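Myo-inositol phosphohydrolase (Mitsuokella multacida, PDB 4WU3) probably removes phosphate groups from phytate and related inositol phosphates, as a tandem-repeat relative of the protein tyrosine phosphatases, and binds inositol-(1,3,4,5)-tetrakisphosphate. Local coordinates at residues A[340-344]-A[468-473]; A[422-426]-A[441-447]; A[449-453]-A[505-509]. The protein carries 2 engineered substitutions. One frame throughout, in Å; residues are numbered along the deposited sequence.

Overall arrangement
The first segment to take part is at the start of strand 342-346, well along the chain; contact 1 joins it to strand 467-471, closing a loop of more than 120 residues in a mixed sheet. Contact 2 is nested inside that loop: it brings the loop after strand 416-422 against the segment that leads into helix 449-463. Contact 3 opens once contact 2 has closed and crosses contact 1, because 449-453 lies within the large loop and its partner 505-509 beyond it, on an outer strand of a second mixed sheet. Contacts 2 and 3 touch through Arg422 O and Arg506 NH2, whereas contacts 1 and 2 approach the same inositol phosphate.

Contact 1: residues A[340-344]-A[468-473]; sequences YIWRL and LIVAEL. With 4IP (inositol-(1,3,4,5)-tetrakisphosphate), chain F.
Leu473 lays its CD1 over one face of the Arg343 guanidinium, 3.8 Å from NE, the two side chains crossing at about a right angle. With CG anti to the backbone N (chi1 171°) and the chain extended to NE, Arg343 reaches from the sheet to the 3-phosphate of the inositol tetrakisphosphate. O6P sits at the guanidinium edge, 2.6 Å from NH2, and takes a weak second bond from NH1; NH1 also donates to O5P at 3.2 Å. One water joins NE to Leu344 O and Leu473 N, and another joins NH2 to Leu473 O, so the backbone of 468-473 helps to fix the rotation of the group.

Behind this arm the two strands run parallel, with Arg343 and Ala471 paired. Ala471 N donates to Trp342 O at 3.1 Å, and Leu344 N to Ala471 O at 2.8 Å. On the other face of the sheet Trp342 CB rests on Val470 CG2, and Leu468 CD1 approaches the indole obliquely, 3.8 Å from CD1 of Trp342. Trp436 and Phe429 add aromatic contacts to the same indole.

A methionine in place of Arg343 would probably leave O6P without these donors and the two waters without the NE and NH2 groups they accept from. The parallel pairing thus sets a cationic arm at a pocket where Ser540, Arg546 and Lys477 also bond to the ligand, consistent with recognition of a highly phosphorylated substrate.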
# COMPACT_ATOMS: atom_id res chain seq x y z
N TYR A 340 20.68 19.78 -4.63
CA TYR A 340 20.85 19.36 -6.01
C TYR A 340 20.93 20.55 -6.99
O TYR A 340 21.03 20.35 -8.21
CB TYR A 340 19.69 18.45 -6.41
CG TYR A 340 18.37 19.13 -6.18
CD1 TYR A 340 17.87 20.03 -7.11
CD2 TYR A 340 17.62 18.90 -5.03
CE1 TYR A 340 16.67 20.67 -6.92
CE2 TYR A 340 16.41 19.54 -4.83
CZ TYR A 340 15.94 20.43 -5.78
OH TYR A 340 14.74 21.10 -5.64
N ILE A 341 20.88 21.77 -6.48
CA ILE A 341 20.96 22.95 -7.34
C ILE A 341 21.49 24.17 -6.59
O ILE A 341 21.28 24.32 -5.39
CB ILE A 341 19.58 23.30 -7.95
CG1 ILE A 341 19.72 24.26 -9.13
CG2 ILE A 341 18.67 23.90 -6.89
CD1 ILE A 341 18.43 24.53 -9.87
N TRP A 342 22.18 25.04 -7.31
CA TRP A 342 22.56 26.33 -6.76
C TRP A 342 21.40 27.31 -6.96
O TRP A 342 21.05 27.68 -8.08
CB TRP A 342 23.84 26.87 -7.39
CG TRP A 342 25.08 26.18 -6.89
CD1 TRP A 342 25.86 25.32 -7.60
CD2 TRP A 342 25.68 26.29 -5.59
NE1 TRP A 342 26.91 24.88 -6.81
CE2 TRP A 342 26.82 25.47 -5.58
CE3 TRP A 342 25.35 27.01 -4.43
CZ2 TRP A 342 27.64 25.33 -4.46
CZ3 TRP A 342 26.15 26.87 -3.32
CH2 TRP A 342 27.29 26.05 -3.34
N ARG A 343 20.80 27.69 -5.85
CA ARG A 343 19.71 28.63 -5.85
C ARG A 343 20.27 30.03 -5.77
O ARG A 343 21.20 30.30 -5.02
CB ARG A 343 18.86 28.36 -4.61
CG ARG A 343 17.79 29.40 -4.34
CD ARG A 343 17.07 29.08 -3.04
NE ARG A 343 15.77 29.73 -2.95
CZ ARG A 343 14.93 29.60 -1.93
NH1 ARG A 343 15.24 28.83 -0.89
NH2 ARG A 343 13.76 30.23 -1.93
N LEU A 344 19.69 30.92 -6.56
CA LEU A 344 19.95 32.35 -6.44
C LEU A 344 19.08 32.95 -5.34
O LEU A 344 17.90 33.19 -5.56
CB LEU A 344 19.65 33.03 -7.77
CG LEU A 344 19.68 34.56 -7.79
CD1 LEU A 344 21.04 35.08 -7.36
CD2 LEU A 344 19.33 35.03 -9.20
N LEU A 468 27.88 26.83 -14.20
CA LEU A 468 26.83 26.11 -13.46
C LEU A 468 25.46 26.78 -13.56
O LEU A 468 25.37 27.98 -13.81
CB LEU A 468 27.18 26.05 -11.97
CG LEU A 468 28.54 25.47 -11.57
CD1 LEU A 468 28.77 25.68 -10.08
CD2 LEU A 468 28.62 24.00 -11.92
N ILE A 469 24.41 26.01 -13.33
CA ILE A 469 23.07 26.57 -13.21
C ILE A 469 22.94 27.26 -11.86
O ILE A 469 23.17 26.65 -10.82
CB ILE A 469 21.98 25.49 -13.32
CG1 ILE A 469 22.07 24.75 -14.66
CG2 ILE A 469 20.60 26.11 -13.13
CD1 ILE A 469 21.59 25.52 -15.88
N VAL A 470 22.62 28.55 -11.88
CA VAL A 470 22.29 29.30 -10.67
C VAL A 470 20.97 30.00 -10.94
O VAL A 470 20.92 30.98 -11.68
CB VAL A 470 23.36 30.35 -10.32
CG1 VAL A 470 22.94 31.14 -9.09
CG2 VAL A 470 24.71 29.69 -10.08
N ALA A 471 19.90 29.50 -10.33
CA ALA A 471 18.56 29.90 -10.72
C ALA A 471 17.73 30.36 -9.54
O ALA A 471 17.86 29.84 -8.43
CB ALA A 471 17.88 28.74 -11.41
N GLU A 472 16.88 31.34 -9.78
CA GLU A 472 15.87 31.69 -8.81
C GLU A 472 14.81 30.59 -8.83
O GLU A 472 14.49 30.03 -9.89
CB GLU A 472 15.25 33.03 -9.16
CG GLU A 472 14.24 33.52 -8.13
CD GLU A 472 13.60 34.84 -8.53
OE1 GLU A 472 13.98 35.38 -9.59
OE2 GLU A 472 12.71 35.32 -7.80
N LEU A 473 14.28 30.26 -7.66
CA LEU A 473 13.20 29.29 -7.58
C LEU A 473 11.84 29.97 -7.53
O LEU A 473 11.70 31.01 -6.90
CB LEU A 473 13.37 28.40 -6.35
CG LEU A 473 14.67 27.63 -6.26
CD1 LEU A 473 14.64 26.72 -5.03
CD2 LEU A 473 14.91 26.84 -7.54
C1 4IP F . 11.61 31.03 5.50
O1 4IP F . 12.22 32.13 6.18
C2 4IP F . 12.13 30.94 4.07
O2 4IP F . 11.92 32.19 3.42
C3 4IP F . 11.40 29.87 3.28
O3 4IP F . 11.89 29.85 1.93
C4 4IP F . 9.89 30.10 3.27
O4 4IP F . 9.26 29.00 2.59
C5 4IP F . 9.36 30.19 4.70
O5 4IP F . 7.96 30.45 4.70
C6 4IP F . 10.10 31.26 5.50
O6 4IP F . 9.61 31.29 6.84
P1 4IP F . 13.67 32.02 6.88
O1P 4IP F . 13.43 31.15 8.08
O2P 4IP F . 14.00 33.46 7.19
O3P 4IP F . 14.55 31.42 5.82
P3 4IP F . 12.50 28.49 1.31
O4P 4IP F . 11.53 27.42 1.76
O5P 4IP F . 13.88 28.39 1.92
O6P 4IP F . 12.49 28.72 -0.18
P4 4IP F . 8.20 29.23 1.39
O7P 4IP F . 8.86 30.21 0.46
O8P 4IP F . 8.05 27.84 0.81
O9P 4IP F . 6.97 29.76 2.10
P5 4IP F . 7.01 29.77 5.81
OPF 4IP F . 7.69 28.45 6.16
OPG 4IP F . 5.69 29.62 5.08
OPH 4IP F . 6.99 30.76 6.94
O HOH W 1 23.18 24.01 -9.80
O HOH W 2 15.06 31.60 -5.11
O HOH W 3 12.39 31.21 -4.27

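Contact 2: residues A[422-426]-A[441-447]; sequences RQETH and DWGNLGK. With 4IP (inositol-(1,3,4,5)-tetrakisphosphate), chain F.
Gln423 and Asn444 meet with their amide planes almost perpendicular, 88° apart, Gln423 CG lying 3.8 Å from Asn444 CB. The edge of the Asn444 amide does the bonding: ND2 gives one hydrogen to Gln423 O at 2.9 Å and the other to Thr425 OG1 at 3.0 Å, both acceptors close to the amide plane and both bonds nearly straight. Lys447 NZ donates to OD1 of the same amide. The guanidinium of Arg422 has His426 CB over one face and, at its edge, Glu424 OE2, gripped side-on by NE and NH2 in a salt bridge; Arg422 CD in turn lies over the centre of the His426 ring.

Gln423 is stretched out, its chain running directly away from its own amide nitrogen (chi1 -179°), which carries its amide past Asn444 to Thr510, the partner of OE1; a water also links OE1 to Asn444 N. The side chains of Glu424 and Asp441 cross at about a right angle, their carboxylate planes 68° apart, with OE2 3.1 Å from OD2. Glu424 is also salt-bridged to Arg546, while Asp441 OD2 lies 3.2 Å from O5P of the ligand.

Two beta turns, type I from Trp442 and type II from Asn444, shape the second segment beside the pocket. The contact fills the corner between strands 416-422 and 432-438 and the start of helix 449-463, where Asp455 takes up Thr425 OG1 and Val452 packs on Asn444; strand 503-509 borders Gln423 through Ala508.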
# COMPACT_ATOMS: atom_id res chain seq x y z
N ARG A 422 21.68 30.36 9.10
CA ARG A 422 21.34 29.38 8.07
C ARG A 422 22.08 28.05 8.19
O ARG A 422 23.31 27.99 8.07
CB ARG A 422 21.63 29.98 6.71
CG ARG A 422 20.89 31.28 6.44
CD ARG A 422 21.17 31.75 5.02
NE ARG A 422 20.52 30.90 4.03
CZ ARG A 422 20.58 31.10 2.72
NH1 ARG A 422 21.28 32.13 2.23
NH2 ARG A 422 19.95 30.28 1.89
N GLN A 423 21.33 26.96 8.38
CA GLN A 423 21.95 25.64 8.42
C GLN A 423 22.40 25.23 7.03
O GLN A 423 23.44 24.61 6.85
CB GLN A 423 20.99 24.57 8.95
CG GLN A 423 21.66 23.21 9.01
CD GLN A 423 20.76 22.10 9.52
OE1 GLN A 423 19.67 21.86 8.99
NE2 GLN A 423 21.24 21.39 10.54
N GLU A 424 21.59 25.59 6.03
CA GLU A 424 21.86 25.23 4.65
C GLU A 424 23.15 25.90 4.18
O GLU A 424 23.50 27.00 4.63
CB GLU A 424 20.68 25.64 3.75
CG GLU A 424 20.43 27.14 3.66
CD GLU A 424 19.38 27.65 4.64
OE1 GLU A 424 19.12 26.98 5.65
OE2 GLU A 424 18.82 28.73 4.40
N THR A 425 23.85 25.21 3.29
CA THR A 425 25.10 25.72 2.71
C THR A 425 24.82 26.89 1.76
O THR A 425 23.96 26.79 0.90
CB THR A 425 25.83 24.60 1.94
OG1 THR A 425 26.53 23.77 2.86
CG2 THR A 425 26.81 25.18 0.94
N HIS A 426 25.54 28.00 1.94
CA HIS A 426 25.37 29.18 1.09
C HIS A 426 26.67 29.96 1.02
O HIS A 426 27.61 29.71 1.79
CB HIS A 426 24.27 30.10 1.61
CG HIS A 426 24.61 30.78 2.89
ND1 HIS A 426 24.80 32.15 2.99
CD2 HIS A 426 24.83 30.29 4.14
CE1 HIS A 426 25.10 32.46 4.24
NE2 HIS A 426 25.13 31.35 4.95
N ASP A 441 14.56 22.94 1.43
CA ASP A 441 15.76 23.65 1.87
C ASP A 441 16.48 22.96 3.06
O ASP A 441 17.04 23.63 3.93
CB ASP A 441 15.42 25.11 2.22
CG ASP A 441 16.66 26.00 2.30
OD1 ASP A 441 17.69 25.63 1.68
OD2 ASP A 441 16.63 27.05 2.98
N TRP A 442 16.47 21.63 3.07
CA TRP A 442 17.09 20.88 4.16
C TRP A 442 18.39 20.20 3.72
O TRP A 442 18.71 19.08 4.15
CB TRP A 442 16.11 19.83 4.72
CG TRP A 442 15.01 20.42 5.54
CD1 TRP A 442 14.87 21.73 5.91
CD2 TRP A 442 13.91 19.72 6.13
NE1 TRP A 442 13.74 21.89 6.67
CE2 TRP A 442 13.13 20.67 6.83
CE3 TRP A 442 13.49 18.39 6.12
CZ2 TRP A 442 11.97 20.33 7.51
CZ3 TRP A 442 12.34 18.05 6.80
CH2 TRP A 442 11.58 19.02 7.49
N GLY A 443 19.16 20.90 2.90
CA GLY A 443 20.44 20.40 2.42
C GLY A 443 21.40 19.91 3.49
O GLY A 443 22.20 19.02 3.22
N ASN A 444 21.34 20.48 4.68
CA ASN A 444 22.25 20.10 5.75
C ASN A 444 21.54 19.57 6.99
O ASN A 444 22.05 19.69 8.12
CB ASN A 444 23.15 21.27 6.13
CG ASN A 444 24.21 21.53 5.10
OD1 ASN A 444 24.67 20.60 4.43
ND2 ASN A 444 24.61 22.79 4.94
N LEU A 445 20.37 18.99 6.79
CA LEU A 445 19.61 18.40 7.88
C LEU A 445 20.43 17.33 8.60
O LEU A 445 21.00 16.44 7.97
CB LEU A 445 18.31 17.79 7.35
CG LEU A 445 17.37 17.28 8.44
CD1 LEU A 445 16.72 18.43 9.20
CD2 LEU A 445 16.31 16.36 7.85
N GLY A 446 20.52 17.43 9.92
CA GLY A 446 21.21 16.42 10.71
C GLY A 446 22.69 16.70 10.91
O GLY A 446 23.35 15.98 11.64
N LYS A 447 23.22 17.73 10.25
CA LYS A 447 24.64 18.05 10.38
C LYS A 447 24.87 19.00 11.56
O LYS A 447 24.08 19.92 11.78
CB LYS A 447 25.17 18.72 9.11
CG LYS A 447 25.32 17.82 7.89
CD LYS A 447 26.09 18.56 6.81
CE LYS A 447 26.40 17.69 5.61
NZ LYS A 447 25.28 17.61 4.63
C1 4IP F . 11.61 31.03 5.50
O1 4IP F . 12.22 32.13 6.18
C2 4IP F . 12.13 30.94 4.07
O2 4IP F . 11.92 32.19 3.42
C3 4IP F . 11.40 29.87 3.28
O3 4IP F . 11.89 29.85 1.93
C4 4IP F . 9.89 30.10 3.27
O4 4IP F . 9.26 29.00 2.59
C5 4IP F . 9.36 30.19 4.70
O5 4IP F . 7.96 30.45 4.70
C6 4IP F . 10.10 31.26 5.50
O6 4IP F . 9.61 31.29 6.84
P1 4IP F . 13.67 32.02 6.88
O1P 4IP F . 13.43 31.15 8.08
O2P 4IP F . 14.00 33.46 7.19
O3P 4IP F . 14.55 31.42 5.82
P3 4IP F . 12.50 28.49 1.31
O4P 4IP F . 11.53 27.42 1.76
O5P 4IP F . 13.88 28.39 1.92
O6P 4IP F . 12.49 28.72 -0.18
P4 4IP F . 8.20 29.23 1.39
O7P 4IP F . 8.86 30.21 0.46
O8P 4IP F . 8.05 27.84 0.81
O9P 4IP F . 6.97 29.76 2.10
P5 4IP F . 7.01 29.77 5.81
OPF 4IP F . 7.69 28.45 6.16
OPG 4IP F . 5.69 29.62 5.08
OPH 4IP F . 6.99 30.76 6.94
O HOH W 4 19.74 22.22 6.22
O HOH W 5 19.27 19.30 11.80
O HOH W 6 18.11 24.47 6.36

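Contact 3: residues A[449-453]-A[505-509]; sequences KAEVL and YRIAA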
# COMPACT_ATOMS: atom_id res chain seq x y z
N LYS A 449 27.41 21.98 13.35
CA LYS A 449 27.99 23.20 12.82
C LYS A 449 29.29 22.95 12.05
O LYS A 449 29.48 23.49 10.95
CB LYS A 449 28.25 24.19 13.96
CG LYS A 449 28.65 25.58 13.51
CD LYS A 449 28.71 26.52 14.70
CE LYS A 449 29.17 27.90 14.28
NZ LYS A 449 29.19 28.85 15.42
N ALA A 450 30.18 22.15 12.62
CA ALA A 450 31.46 21.85 11.97
C ALA A 450 31.26 21.20 10.60
O ALA A 450 31.93 21.55 9.63
CB ALA A 450 32.31 20.94 12.85
N GLU A 451 30.33 20.25 10.53
CA GLU A 451 30.06 19.56 9.27
C GLU A 451 29.45 20.52 8.26
O GLU A 451 29.77 20.46 7.07
CB GLU A 451 29.15 18.36 9.50
CG GLU A 451 29.85 17.20 10.18
CD GLU A 451 28.88 16.24 10.86
OE1 GLU A 451 27.79 16.67 11.28
OE2 GLU A 451 29.22 15.04 10.97
N VAL A 452 28.58 21.41 8.73
CA VAL A 452 28.00 22.43 7.85
C VAL A 452 29.08 23.29 7.22
O VAL A 452 29.09 23.48 6.01
CB VAL A 452 27.02 23.34 8.60
CG1 VAL A 452 26.67 24.56 7.76
CG2 VAL A 452 25.76 22.57 8.97
N LEU A 453 30.00 23.82 8.02
CA LEU A 453 31.04 24.70 7.49
C LEU A 453 31.98 23.97 6.53
O LEU A 453 32.45 24.56 5.56
CB LEU A 453 31.83 25.35 8.62
CG LEU A 453 31.04 26.36 9.44
CD1 LEU A 453 31.81 26.75 10.69
CD2 LEU A 453 30.72 27.58 8.59
N TYR A 505 28.96 35.76 13.06
CA TYR A 505 28.69 34.59 13.86
C TYR A 505 27.63 33.72 13.16
O TYR A 505 26.68 34.23 12.58
CB TYR A 505 28.25 34.96 15.29
CG TYR A 505 28.33 33.79 16.24
CD1 TYR A 505 29.48 33.52 16.96
CD2 TYR A 505 27.25 32.93 16.39
CE1 TYR A 505 29.56 32.42 17.80
CE2 TYR A 505 27.32 31.83 17.23
CZ TYR A 505 28.47 31.58 17.93
OH TYR A 505 28.53 30.47 18.75
N ARG A 506 27.84 32.41 13.22
CA ARG A 506 27.00 31.46 12.51
C ARG A 506 26.26 30.53 13.46
O ARG A 506 26.88 29.87 14.28
CB ARG A 506 27.89 30.62 11.59
CG ARG A 506 27.14 29.59 10.76
CD ARG A 506 26.32 30.26 9.69
NE ARG A 506 25.81 29.30 8.72
CZ ARG A 506 26.45 28.91 7.62
NH1 ARG A 506 27.65 29.38 7.34
NH2 ARG A 506 25.88 28.04 6.80
N ILE A 507 24.94 30.48 13.35
CA ILE A 507 24.17 29.42 13.99
C ILE A 507 23.47 28.63 12.88
O ILE A 507 22.78 29.20 12.03
CB ILE A 507 23.14 29.97 15.01
CG1 ILE A 507 23.88 30.74 16.11
CG2 ILE A 507 22.34 28.84 15.63
CD1 ILE A 507 22.98 31.53 17.03
N ALA A 508 23.68 27.32 12.88
CA ALA A 508 23.17 26.47 11.81
C ALA A 508 21.72 26.02 12.08
O ALA A 508 21.46 24.86 12.40
CB ALA A 508 24.08 25.28 11.62
N ALA A 509 20.78 26.95 11.93
CA ALA A 509 19.38 26.68 12.25
C ALA A 509 18.67 26.13 11.02
O ALA A 509 18.77 26.69 9.93
CB ALA A 509 18.70 27.94 12.75
O HOH W 7 30.28 31.11 14.48
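Helix 449-453 passes over strand 505-509 nearly at right angles, their axes 103° apart and 9.0 Å at closest approach. Lys449 spans the gap. Every torsion of its side chain is close to trans, from chi1 at -171° outward, and this full stretch brings NZ to Arg506 O at 2.8 Å, in the carbonyl plane. The same ammonium stands 4.2 Å from the centroid of the Tyr505 ring, 30° off its normal, an off-centre cation-pi contact. A water over the centre of that ring bridges NZ to Arg506 N, and Glu522 forms a salt bridge with NZ while also bonding to Tyr505 OH.

One helical turn on, Val452 points at the strand: CG2 meets Ala508 CB at 4.1 Å, and CG1 lies 3.7 Å from NH2 of Arg506. Leu453 CD2 approaches NH1 of that guanidinium as the two side chains slide past each other in opposite directions. The polar end of Arg506 is held by a salt bridge to Glu456, further along the helix, and by Arg422 O.

Two cations therefore pin the helix to outer strand 503-509 from reverse directions, Lys449 reaching from helix to strand and Arg506 from strand to helix, with acidic Glu522 and Glu456 probably balancing their charges beside the Val452-Ala508 contact.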